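Local coordinates for protein RNA-dependent RNA polymerase (Taggert virus, PDB 6DX3) that probably acts as a cysteine protease of the viral OTU family, a deubiquitinase domain that removes ubiquitin from modified proteins, at residues V21-V25 and E26-E30. Numbering follows the deposited sequence.
Sequences VDLEV and EDIFE
Val25 O accepts two backbone hydrogen bonds, from Ile28 N and Phe29 N. Phe29 N comes almost straight in beyond the carbonyl oxygen, 2.7 Å from Val25 O. Its N-H...O angle is 163°. Ile28 N lies 3.0 Å from Val25 O and well above the carbonyl plane. One residue earlier, Asp27 N donates to Glu24 O over 3.1 Å in a more bent bond. Two i to i+3 bonds and one i to i+4 bond, spanning residues 24-29, thus make a short, weakly bonded helical turn at 25-28. It links strand 17-24 to strand 29-32, an outermost strand of the mixed sheet in the OTU-like fold; the two strands are not neighbours in it, four others standing between them in the strand order.

A water bridges Glu24 N and Asp27 OD2, accepting from Glu24 N at 2.7 Å and donating to Asp27 OD2 at 3.2 Å. Asp27 CG stands beside its own backbone N (chi1 -62°), which lays the carboxylate against the aliphatic part of Glu24, OD2 3.2 Å from Glu24 CB. The Glu24 chain bends at chi2, and Glu24 OE2 ends 5.6 Å from Asp27 OD2, not in contact, although two carboxylates so placed would probably repel mildly. Glu26 extends elsewhere, to a salt bridge with Lys125.

Apolar contact is slight: Leu23 CD1 meets Ile28 CG1 at 3.9 Å, the two side chains crossing at about a right angle. The other branch of Ile28, CG2, sits over the centre of one face of the Phe29 ring, which also packs edge-to-face with Trp119.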
ATOM      1  N   VAL A  21      15.645  -4.734   4.246  1.00 30.00           N
ATOM      2  CA  VAL A  21      16.037  -3.595   5.068  1.00 31.10           C
ATOM      3  C   VAL A  21      16.201  -4.068   6.507  1.00 32.80           C
ATOM      4  O   VAL A  21      15.865  -5.199   6.860  1.00 33.55           O
ATOM      5  CB  VAL A  21      15.024  -2.428   5.005  1.00 29.51           C
ATOM      6  CG1 VAL A  21      14.891  -1.887   3.590  1.00 29.06           C
ATOM      7  CG2 VAL A  21      13.673  -2.860   5.548  1.00 28.73           C
ATOM      8  N   ASP A  22      16.731  -3.173   7.342  1.00 35.62           N
ATOM      9  CA  ASP A  22      16.871  -3.388   8.787  1.00 40.13           C
ATOM     10  C   ASP A  22      16.602  -2.032   9.433  1.00 42.25           C
ATOM     11  O   ASP A  22      17.526  -1.240   9.645  1.00 43.17           O
ATOM     12  CB  ASP A  22      18.244  -3.931   9.162  1.00 44.41           C
ATOM     13  CG  ASP A  22      18.475  -3.950  10.666  1.00 48.31           C
ATOM     14  OD1 ASP A  22      18.013  -4.909  11.322  1.00 49.46           O
ATOM     15  OD2 ASP A  22      19.117  -3.011  11.186  1.00 50.31           O
ATOM     16  N   LEU A  23      15.335  -1.762   9.743  1.00 42.62           N
ATOM     17  CA  LEU A  23      14.916  -0.399  10.029  1.00 44.34           C
ATOM     18  C   LEU A  23      14.010  -0.307  11.249  1.00 45.46           C
ATOM     19  O   LEU A  23      13.017  -1.029  11.370  1.00 44.21           O
ATOM     20  CB  LEU A  23      14.226   0.221   8.789  1.00 43.77           C
ATOM     21  CG  LEU A  23      13.493   1.549   8.962  1.00 45.91           C
ATOM     22  CD1 LEU A  23      13.863   2.518   7.851  1.00 46.75           C
ATOM     23  CD2 LEU A  23      11.993   1.302   8.946  1.00 45.76           C
ATOM     24  N   GLU A  24      14.400   0.578  12.159  1.00 47.89           N
ATOM     25  CA  GLU A  24      13.541   1.091  13.217  1.00 50.57           C
ATOM     26  C   GLU A  24      12.590   2.085  12.552  1.00 49.66           C
ATOM     27  O   GLU A  24      13.019   3.163  12.131  1.00 50.46           O
ATOM     28  CB  GLU A  24      14.382   1.793  14.285  1.00 55.10           C
ATOM     29  CG  GLU A  24      15.379   0.933  15.113  1.00 58.22           C
ATOM     30  CD  GLU A  24      14.770  -0.305  15.734  1.00 60.40           C
ATOM     31  OE1 GLU A  24      14.768  -1.366  15.080  1.00 60.14           O
ATOM     32  OE2 GLU A  24      14.315  -0.228  16.894  1.00 62.85           O
ATOM     33  N   VAL A  25      11.304   1.736  12.457  1.00 42.63           N
ATOM     34  CA  VAL A  25      10.374   2.587  11.707  1.00 40.94           C
ATOM     35  C   VAL A  25      10.341   4.000  12.286  1.00 42.28           C
ATOM     36  O   VAL A  25      10.293   4.985  11.538  1.00 42.15           O
ATOM     37  CB  VAL A  25       8.963   1.966  11.647  1.00 39.84           C
ATOM     38  CG1 VAL A  25       8.966   0.745  10.782  1.00 38.74           C
ATOM     39  CG2 VAL A  25       8.447   1.666  13.038  1.00 41.67           C
ATOM     40  N   GLU A  26      10.345   4.128  13.615  1.00 44.46           N
ATOM     41  CA  GLU A  26      10.142   5.441  14.225  1.00 46.74           C
ATOM     42  C   GLU A  26      11.371   6.338  14.140  1.00 49.55           C
ATOM     43  O   GLU A  26      11.261   7.533  14.430  1.00 52.49           O
ATOM     44  CB  GLU A  26       9.699   5.286  15.682  1.00 49.13           C
ATOM     45  CG  GLU A  26       8.391   4.522  15.844  1.00 47.37           C
ATOM     46  CD  GLU A  26       7.716   4.814  17.167  1.00 50.85           C
ATOM     47  OE1 GLU A  26       8.350   4.588  18.220  1.00 54.24           O
ATOM     48  OE2 GLU A  26       6.553   5.267  17.150  1.00 50.43           O
ATOM     49  N   ASP A  27      12.529   5.807  13.747  1.00 49.19           N
ATOM     50  CA  ASP A  27      13.654   6.684  13.435  1.00 51.90           C
ATOM     51  C   ASP A  27      13.384   7.503  12.176  1.00 50.74           C
ATOM     52  O   ASP A  27      13.944   8.594  12.010  1.00 53.11           O
ATOM     53  CB  ASP A  27      14.938   5.867  13.269  1.00 52.33           C
ATOM     54  CG  ASP A  27      15.326   5.128  14.530  1.00 55.43           C
ATOM     55  OD1 ASP A  27      14.649   5.311  15.572  1.00 57.06           O
ATOM     56  OD2 ASP A  27      16.317   4.370  14.480  1.00 56.88           O
ATOM     57  N   ILE A  28      12.517   7.007  11.294  1.00 46.70           N
ATOM     58  CA  ILE A  28      12.252   7.656  10.022  1.00 45.28           C
ATOM     59  C   ILE A  28      10.807   8.144   9.899  1.00 41.74           C
ATOM     60  O   ILE A  28      10.580   9.212   9.318  1.00 43.47           O
ATOM     61  CB  ILE A  28      12.612   6.707   8.855  1.00 43.92           C
ATOM     62  CG1 ILE A  28      14.069   6.230   8.974  1.00 45.94           C
ATOM     63  CG2 ILE A  28      12.351   7.369   7.513  1.00 44.58           C
ATOM     64  CD1 ILE A  28      15.109   7.288   8.642  1.00 49.64           C
ATOM     65  N   PHE A  29       9.832   7.414  10.436  1.00 38.96           N
ATOM     66  CA  PHE A  29       8.420   7.733  10.259  1.00 37.84           C
ATOM     67  C   PHE A  29       7.736   7.954  11.601  1.00 39.39           C
ATOM     68  O   PHE A  29       8.271   7.645  12.667  1.00 41.18           O
ATOM     69  CB  PHE A  29       7.672   6.617   9.515  1.00 35.42           C
ATOM     70  CG  PHE A  29       8.249   6.285   8.175  1.00 36.00           C
ATOM     71  CD1 PHE A  29       9.007   5.138   8.001  1.00 35.97           C
ATOM     72  CD2 PHE A  29       8.014   7.106   7.082  1.00 37.62           C
ATOM     73  CE1 PHE A  29       9.535   4.823   6.768  1.00 36.12           C
ATOM     74  CE2 PHE A  29       8.540   6.797   5.843  1.00 37.41           C
ATOM     75  CZ  PHE A  29       9.300   5.655   5.687  1.00 36.13           C
ATOM     76  N   GLU A  30       6.534   8.508  11.516  1.00 38.71           N
ATOM     77  CA  GLU A  30       5.542   8.453  12.578  1.00 39.20           C
ATOM     78  C   GLU A  30       4.450   7.484  12.150  1.00 35.31           C
ATOM     79  O   GLU A  30       3.921   7.592  11.038  1.00 33.43           O
ATOM     80  CB  GLU A  30       4.939   9.831  12.859  1.00 44.08           C
ATOM     81  CG  GLU A  30       3.500   9.765  13.347  1.00 45.67           C
ATOM     82  CD  GLU A  30       2.984  11.094  13.840  1.00 51.74           C
ATOM     83  OE1 GLU A  30       3.813  11.974  14.154  1.00 56.21           O
ATOM     84  OE2 GLU A  30       1.748  11.256  13.911  1.00 52.54           O
TER
HETATM   85  O   HOH W   1      16.730   1.995  12.375  1.00 44.19           O